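Local coordinates for RagA protein (Porphyromonas gingivalis, PDB 6SLN) that forms the TonB-dependent outer-membrane beta-barrel of the RagAB system, which probably imports peptides across the outer membrane of this bacterium, at residues F291-L302 with G393-F404. Sequence-based numbering, arbitrary orientation.
Sequences FPVDFNHDADWL and GVLTMPRYYNPF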
ATOM      1  N   PHE A 291      -1.744  16.998  40.264  1.00 38.96           N
ATOM      2  CA  PHE A 291      -2.386  16.283  41.363  1.00 42.91           C
ATOM      3  C   PHE A 291      -3.426  15.343  40.761  1.00 46.34           C
ATOM      4  O   PHE A 291      -4.625  15.650  40.740  1.00 50.87           O
ATOM      5  CB  PHE A 291      -2.972  17.264  42.386  1.00 40.44           C
ATOM      6  CG  PHE A 291      -1.926  18.035  43.123  1.00 41.03           C
ATOM      7  CD1 PHE A 291      -1.380  17.544  44.303  1.00 42.88           C
ATOM      8  CD2 PHE A 291      -1.428  19.215  42.605  1.00 40.94           C
ATOM      9  CE1 PHE A 291      -0.378  18.243  44.983  1.00 42.26           C
ATOM     10  CE2 PHE A 291      -0.438  19.912  43.265  1.00 41.51           C
ATOM     11  CZ  PHE A 291       0.083  19.429  44.466  1.00 45.85           C
ATOM     12  N   PRO A 292      -3.000  14.188  40.239  1.00 47.03           N
ATOM     13  CA  PRO A 292      -3.959  13.282  39.585  1.00 41.78           C
ATOM     14  C   PRO A 292      -4.939  12.634  40.551  1.00 48.82           C
ATOM     15  O   PRO A 292      -6.030  12.210  40.134  1.00 46.70           O
ATOM     16  CB  PRO A 292      -3.052  12.234  38.935  1.00 37.38           C
ATOM     17  CG  PRO A 292      -1.874  12.191  39.808  1.00 37.84           C
ATOM     18  CD  PRO A 292      -1.648  13.609  40.284  1.00 45.21           C
ATOM     19  N   VAL A 293      -4.584  12.528  41.824  1.00 57.01           N
ATOM     20  CA  VAL A 293      -5.486  12.036  42.855  1.00 55.87           C
ATOM     21  C   VAL A 293      -5.791  13.203  43.778  1.00 53.23           C
ATOM     22  O   VAL A 293      -4.883  13.768  44.394  1.00 58.28           O
ATOM     23  CB  VAL A 293      -4.880  10.859  43.630  1.00 46.72           C
ATOM     24  CG1 VAL A 293      -5.769  10.502  44.820  1.00 49.26           C
ATOM     25  CG2 VAL A 293      -4.696   9.688  42.712  1.00 39.64           C
ATOM     26  N   ASP A 294      -7.071  13.558  43.869  1.00 51.67           N
ATOM     27  CA  ASP A 294      -7.533  14.714  44.637  1.00 41.94           C
ATOM     28  C   ASP A 294      -8.890  14.364  45.254  1.00 42.52           C
ATOM     29  O   ASP A 294      -9.917  14.336  44.572  1.00 47.27           O
ATOM     30  CB  ASP A 294      -7.618  15.956  43.752  1.00 41.59           C
ATOM     31  CG  ASP A 294      -8.121  17.170  44.499  1.00 45.48           C
ATOM     32  OD1 ASP A 294      -8.301  17.099  45.734  1.00 50.28           O
ATOM     33  OD2 ASP A 294      -8.347  18.199  43.842  1.00 47.47           O
ATOM     34  N   PHE A 295      -8.893  14.124  46.556  1.00 54.95           N
ATOM     35  CA  PHE A 295     -10.128  13.855  47.281  1.00 44.10           C
ATOM     36  C   PHE A 295     -10.843  15.115  47.756  1.00 44.81           C
ATOM     37  O   PHE A 295     -11.973  15.014  48.251  1.00 47.44           O
ATOM     38  CB  PHE A 295      -9.812  12.941  48.457  1.00 44.78           C
ATOM     39  CG  PHE A 295      -9.300  11.605  48.027  1.00 47.32           C
ATOM     40  CD1 PHE A 295     -10.102  10.763  47.261  1.00 49.42           C
ATOM     41  CD2 PHE A 295      -8.033  11.194  48.362  1.00 44.22           C
ATOM     42  CE1 PHE A 295      -9.639   9.540  46.836  1.00 48.02           C
ATOM     43  CE2 PHE A 295      -7.560   9.973  47.947  1.00 49.49           C
ATOM     44  CZ  PHE A 295      -8.363   9.140  47.179  1.00 52.05           C
ATOM     45  N   ASN A 296     -10.240  16.292  47.587  1.00 46.30           N
ATOM     46  CA  ASN A 296     -10.766  17.516  48.179  1.00 45.60           C
ATOM     47  C   ASN A 296     -11.541  18.356  47.190  1.00 47.23           C
ATOM     48  O   ASN A 296     -12.348  19.192  47.600  1.00 55.76           O
ATOM     49  CB  ASN A 296      -9.624  18.336  48.772  1.00 46.01           C
ATOM     50  CG  ASN A 296      -8.841  17.547  49.783  1.00 52.07           C
ATOM     51  OD1 ASN A 296      -9.420  16.928  50.678  1.00 63.41           O
ATOM     52  ND2 ASN A 296      -7.528  17.519  49.627  1.00 47.27           N
ATOM     53  N   HIS A 297     -11.294  18.156  45.911  1.00 44.23           N
ATOM     54  CA  HIS A 297     -12.074  18.716  44.830  1.00 43.81           C
ATOM     55  C   HIS A 297     -12.422  17.511  43.988  1.00 49.98           C
ATOM     56  O   HIS A 297     -11.831  16.443  44.154  1.00 56.53           O
ATOM     57  CB  HIS A 297     -11.245  19.774  44.033  1.00 43.38           C
ATOM     58  CG  HIS A 297     -11.964  20.409  42.877  1.00 44.37           C
ATOM     59  ND1 HIS A 297     -11.641  20.132  41.562  1.00 41.99           N
ATOM     60  CD2 HIS A 297     -12.953  21.336  42.834  1.00 45.51           C
ATOM     61  CE1 HIS A 297     -12.410  20.851  40.761  1.00 41.91           C
ATOM     62  NE2 HIS A 297     -13.219  21.585  41.506  1.00 47.31           N
ATOM     63  N   ASP A 298     -13.362  17.636  43.081  1.00 51.89           N
ATOM     64  CA  ASP A 298     -13.447  16.541  42.144  1.00 58.62           C
ATOM     65  C   ASP A 298     -13.582  17.049  40.716  1.00 44.95           C
ATOM     66  O   ASP A 298     -14.158  18.107  40.439  1.00 41.36           O
ATOM     67  CB  ASP A 298     -14.525  15.500  42.583  1.00 61.87           C
ATOM     68  CG  ASP A 298     -15.876  16.066  42.836  1.00 56.82           C
ATOM     69  OD1 ASP A 298     -16.341  16.905  42.040  1.00 68.43           O
ATOM     70  OD2 ASP A 298     -16.502  15.590  43.799  1.00 43.54           O
ATOM     71  N   ALA A 299     -12.950  16.300  39.828  1.00 40.22           N
ATOM     72  CA  ALA A 299     -12.703  16.761  38.481  1.00 43.76           C
ATOM     73  C   ALA A 299     -13.972  16.712  37.637  1.00 46.01           C
ATOM     74  O   ALA A 299     -14.879  15.900  37.858  1.00 40.51           O
ATOM     75  CB  ALA A 299     -11.601  15.927  37.828  1.00 38.65           C
ATOM     76  N   ASP A 300     -14.031  17.628  36.678  1.00 39.04           N
ATOM     77  CA  ASP A 300     -15.129  17.728  35.730  1.00 38.87           C
ATOM     78  C   ASP A 300     -14.799  16.806  34.559  1.00 46.66           C
ATOM     79  O   ASP A 300     -14.233  17.221  33.543  1.00 54.12           O
ATOM     80  CB  ASP A 300     -15.293  19.181  35.296  1.00 39.12           C
ATOM     81  CG  ASP A 300     -16.500  19.400  34.408  1.00 52.29           C
ATOM     82  OD1 ASP A 300     -16.975  18.414  33.804  1.00 50.46           O
ATOM     83  OD2 ASP A 300     -16.978  20.560  34.326  1.00 54.05           O
ATOM     84  N   TRP A 301     -15.148  15.521  34.712  1.00 41.09           N
ATOM     85  CA  TRP A 301     -14.805  14.550  33.676  1.00 43.06           C
ATOM     86  C   TRP A 301     -15.574  14.779  32.382  1.00 38.41           C
ATOM     87  O   TRP A 301     -15.129  14.320  31.333  1.00 35.83           O
ATOM     88  CB  TRP A 301     -15.025  13.126  34.174  1.00 38.73           C
ATOM     89  CG  TRP A 301     -13.840  12.588  34.853  1.00 36.87           C
ATOM     90  CD1 TRP A 301     -13.602  12.552  36.197  1.00 39.17           C
ATOM     91  CD2 TRP A 301     -12.687  12.054  34.228  1.00 47.13           C
ATOM     92  NE1 TRP A 301     -12.369  12.004  36.448  1.00 38.90           N
ATOM     93  CE2 TRP A 301     -11.782  11.693  35.250  1.00 48.45           C
ATOM     94  CE3 TRP A 301     -12.313  11.865  32.901  1.00 45.99           C
ATOM     95  CZ2 TRP A 301     -10.541  11.131  34.980  1.00 39.69           C
ATOM     96  CZ3 TRP A 301     -11.088  11.309  32.640  1.00 45.42           C
ATOM     97  CH2 TRP A 301     -10.218  10.940  33.673  1.00 39.71           C
ATOM     98  N   LEU A 302     -16.707  15.483  32.446  1.00 37.10           N
ATOM     99  CA  LEU A 302     -17.370  15.969  31.246  1.00 40.76           C
ATOM    100  C   LEU A 302     -16.429  16.844  30.437  1.00 50.12           C
ATOM    101  O   LEU A 302     -16.111  16.536  29.282  1.00 59.50           O
ATOM    102  CB  LEU A 302     -18.632  16.752  31.625  1.00 47.69           C
ATOM    103  CG  LEU A 302     -19.330  17.416  30.430  1.00 50.66           C
ATOM    104  CD1 LEU A 302     -19.686  16.388  29.329  1.00 41.58           C
ATOM    105  CD2 LEU A 302     -20.545  18.257  30.825  1.00 39.34           C
ATOM    106  N   GLY A 393     -17.340   7.270  30.254  1.00 35.06           N
ATOM    107  CA  GLY A 393     -16.313   7.678  31.196  1.00 39.66           C
ATOM    108  C   GLY A 393     -16.660   8.970  31.908  1.00 46.10           C
ATOM    109  O   GLY A 393     -16.341   9.140  33.089  1.00 38.92           O
ATOM    110  N   VAL A 394     -17.331   9.887  31.209  1.00 46.92           N
ATOM    111  CA  VAL A 394     -17.801  11.115  31.841  1.00 46.11           C
ATOM    112  C   VAL A 394     -18.587  10.805  33.107  1.00 50.64           C
ATOM    113  O   VAL A 394     -18.431  11.479  34.132  1.00 54.89           O
ATOM    114  CB  VAL A 394     -18.637  11.937  30.845  1.00 44.94           C
ATOM    115  CG1 VAL A 394     -19.333  13.080  31.561  1.00 36.99           C
ATOM    116  CG2 VAL A 394     -17.743  12.451  29.715  1.00 47.39           C
ATOM    117  N   LEU A 395     -19.441   9.782  33.060  1.00 45.37           N
ATOM    118  CA  LEU A 395     -20.198   9.396  34.242  1.00 37.96           C
ATOM    119  C   LEU A 395     -19.379   8.511  35.172  1.00 38.05           C
ATOM    120  O   LEU A 395     -19.426   8.680  36.389  1.00 38.75           O
ATOM    121  CB  LEU A 395     -21.479   8.663  33.840  1.00 47.15           C
ATOM    122  CG  LEU A 395     -22.456   9.346  32.880  1.00 48.24           C
ATOM    123  CD1 LEU A 395     -23.693   8.491  32.722  1.00 45.60           C
ATOM    124  CD2 LEU A 395     -22.816  10.764  33.323  1.00 44.30           C
ATOM    125  N   THR A 396     -18.629   7.555  34.644  1.00 45.29           N
ATOM    126  CA  THR A 396     -18.142   6.481  35.504  1.00 45.72           C
ATOM    127  C   THR A 396     -16.760   6.717  36.084  1.00 37.55           C
ATOM    128  O   THR A 396     -16.295   5.882  36.862  1.00 37.80           O
ATOM    129  CB  THR A 396     -18.146   5.133  34.757  1.00 37.45           C
ATOM    130  OG1 THR A 396     -17.487   5.274  33.495  1.00 45.17           O
ATOM    131  CG2 THR A 396     -19.561   4.702  34.538  1.00 39.27           C
ATOM    132  N   MET A 397     -16.081   7.785  35.721  1.00 37.25           N
ATOM    133  CA  MET A 397     -14.766   8.019  36.306  1.00 37.25           C
ATOM    134  C   MET A 397     -14.936   8.488  37.748  1.00 38.17           C
ATOM    135  O   MET A 397     -15.699   9.433  37.998  1.00 38.63           O
ATOM    136  CB  MET A 397     -13.962   9.047  35.483  1.00 47.02           C
ATOM    137  CG  MET A 397     -13.292   8.491  34.202  1.00 43.65           C
ATOM    138  SD  MET A 397     -12.194   7.102  34.521  1.00 40.57           S
ATOM    139  CE  MET A 397     -11.030   7.721  35.711  1.00 36.04           C
ATOM    140  N   PRO A 398     -14.299   7.830  38.720  1.00 38.52           N
ATOM    141  CA  PRO A 398     -14.257   8.378  40.079  1.00 39.40           C
ATOM    142  C   PRO A 398     -13.883   9.848  40.028  1.00 41.35           C
ATOM    143  O   PRO A 398     -12.934  10.241  39.364  1.00 47.74           O
ATOM    144  CB  PRO A 398     -13.167   7.550  40.767  1.00 39.51           C
ATOM    145  CG  PRO A 398     -13.136   6.269  40.014  1.00 38.94           C
ATOM    146  CD  PRO A 398     -13.473   6.617  38.587  1.00 38.15           C
ATOM    147  N   ARG A 399     -14.667  10.673  40.700  1.00 44.41           N
ATOM    148  CA  ARG A 399     -14.439  12.104  40.625  1.00 44.64           C
ATOM    149  C   ARG A 399     -13.195  12.556  41.384  1.00 40.50           C
ATOM    150  O   ARG A 399     -12.752  13.686  41.174  1.00 41.86           O
ATOM    151  CB  ARG A 399     -15.684  12.833  41.119  1.00 50.97           C
ATOM    152  CG  ARG A 399     -16.643  13.202  40.015  1.00 51.94           C
ATOM    153  CD  ARG A 399     -17.298  11.978  39.427  1.00 50.43           C
ATOM    154  NE  ARG A 399     -18.334  12.372  38.488  1.00 47.37           N
ATOM    155  CZ  ARG A 399     -18.328  12.063  37.203  1.00 45.15           C
ATOM    156  NH1 ARG A 399     -17.340  11.333  36.686  1.00 38.63           N
ATOM    157  NH2 ARG A 399     -19.313  12.496  36.437  1.00 43.03           N
ATOM    158  N   TYR A 400     -12.593  11.701  42.207  1.00 40.76           N
ATOM    159  CA  TYR A 400     -11.328  12.014  42.857  1.00 42.31           C
ATOM    160  C   TYR A 400     -10.123  11.708  41.980  1.00 44.69           C
ATOM    161  O   TYR A 400      -8.983  11.921  42.413  1.00 46.35           O
ATOM    162  CB  TYR A 400     -11.191  11.267  44.187  1.00 41.73           C
ATOM    163  CG  TYR A 400     -11.543   9.790  44.173  1.00 44.77           C
ATOM    164  CD1 TYR A 400     -10.660   8.835  43.670  1.00 42.72           C
ATOM    165  CD2 TYR A 400     -12.752   9.346  44.697  1.00 48.25           C
ATOM    166  CE1 TYR A 400     -10.971   7.490  43.683  1.00 41.00           C
ATOM    167  CE2 TYR A 400     -13.082   7.999  44.711  1.00 50.16           C
ATOM    168  CZ  TYR A 400     -12.194   7.069  44.199  1.00 48.10           C
ATOM    169  OH  TYR A 400     -12.535   5.721  44.212  1.00 41.60           O
ATOM    170  N   TYR A 401     -10.351  11.205  40.775  1.00 39.31           N
ATOM    171  CA  TYR A 401      -9.306  11.052  39.776  1.00 38.48           C
ATOM    172  C   TYR A 401      -9.342  12.282  38.888  1.00 38.12           C
ATOM    173  O   TYR A 401     -10.400  12.651  38.373  1.00 45.30           O
ATOM    174  CB  TYR A 401      -9.506   9.784  38.946  1.00 37.85           C
ATOM    175  CG  TYR A 401      -9.077   8.565  39.682  1.00 38.11           C
ATOM    176  CD1 TYR A 401      -7.996   8.606  40.548  1.00 38.50           C
ATOM    177  CD2 TYR A 401      -9.782   7.380  39.560  1.00 38.07           C
ATOM    178  CE1 TYR A 401      -7.603   7.487  41.244  1.00 38.82           C
ATOM    179  CE2 TYR A 401      -9.415   6.258  40.265  1.00 38.39           C
ATOM    180  CZ  TYR A 401      -8.324   6.308  41.104  1.00 38.78           C
ATOM    181  OH  TYR A 401      -7.948   5.169  41.786  1.00 39.15           O
ATOM    182  N   ASN A 402      -8.186  12.909  38.712  1.00 41.78           N
ATOM    183  CA  ASN A 402      -8.102  14.249  38.137  1.00 42.88           C
ATOM    184  C   ASN A 402      -7.173  14.225  36.939  1.00 40.93           C
ATOM    185  O   ASN A 402      -5.956  14.008  37.110  1.00 36.87           O
ATOM    186  CB  ASN A 402      -7.600  15.245  39.179  1.00 45.45           C
ATOM    187  CG  ASN A 402      -7.596  16.671  38.678  1.00 47.82           C
ATOM    188  OD1 ASN A 402      -8.299  17.035  37.738  1.00 60.88           O
ATOM    189  ND2 ASN A 402      -6.803  17.482  39.307  1.00 39.00           N
ATOM    190  N   PRO A 403      -7.684  14.440  35.728  1.00 39.36           N
ATOM    191  CA  PRO A 403      -6.809  14.508  34.552  1.00 45.41           C
ATOM    192  C   PRO A 403      -6.316  15.909  34.230  1.00 45.22           C
ATOM    193  O   PRO A 403      -5.733  16.102  33.163  1.00 43.42           O
ATOM    194  CB  PRO A 403      -7.730  13.988  33.433  1.00 35.14           C
ATOM    195  CG  PRO A 403      -9.096  14.531  33.836  1.00 35.69           C
ATOM    196  CD  PRO A 403      -9.098  14.625  35.366  1.00 36.51           C
ATOM    197  N   PHE A 404      -6.545  16.885  35.103  1.00 52.06           N
ATOM    198  CA  PHE A 404      -6.108  18.248  34.845  1.00 53.47           C
ATOM    199  C   PHE A 404      -4.903  18.584  35.706  1.00 56.92           C
ATOM    200  O   PHE A 404      -4.705  18.003  36.775  1.00 63.03           O
ATOM    201  CB  PHE A 404      -7.218  19.266  35.117  1.00 51.13           C
ATOM    202  CG  PHE A 404      -8.536  18.961  34.426  1.00 46.03           C
ATOM    203  CD1 PHE A 404      -9.454  18.104  35.004  1.00 37.22           C
ATOM    204  CD2 PHE A 404      -8.876  19.581  33.228  1.00 36.65           C
ATOM    205  CE1 PHE A 404     -10.671  17.846  34.381  1.00 41.70           C
ATOM    206  CE2 PHE A 404     -10.099  19.324  32.606  1.00 36.52           C
ATOM    207  CZ  PHE A 404     -10.993  18.463  33.183  1.00 36.73           C
TER
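Val293 and Tyr401 form a single antiparallel bridge, as a non-hydrogen-bonded pair, between the long extracellular loops joining TonB-dependent receptor barrel strands 218-230 to 309-322 and 363-377 to 435-450, bounded by hydrogen bonds from Asn402 N to Pro292 O (2.7 Å) and from Asp294 N to Tyr400 O. On the Pro292 side Asn402 ND2 also donates to Phe291 O (3.2 Å); on the other, Ala299 N donates to Arg399 O. Trp301 buries the largest area of any residue here. Its NE1 donates to Tyr401 O (2.8 Å), while Met397 CB sits over one face, 3.3 Å from the five-membered ring centroid, and Pro403 CG covers the opposite face. Bends at chi2 and chi3 (both -56°) curl Met397 back over the indole, giving a Met-aromatic contact. Tyr414 meets Trp301 edge-to-face, and helices 242-252 and 261-276 pack against the bridge end. There Phe295 CE1 rests over one face of the Tyr400 ring, the planes 50° apart, while the Tyr400 hydroxyl is hydrogen-bonded to Gln249. Arg399, bent at chi2, sends its guanidinium back to helix 390-396, where NH1 and NH2 both donate to Val394 O and NH1 also bonds Met397 O at 2.8 Å.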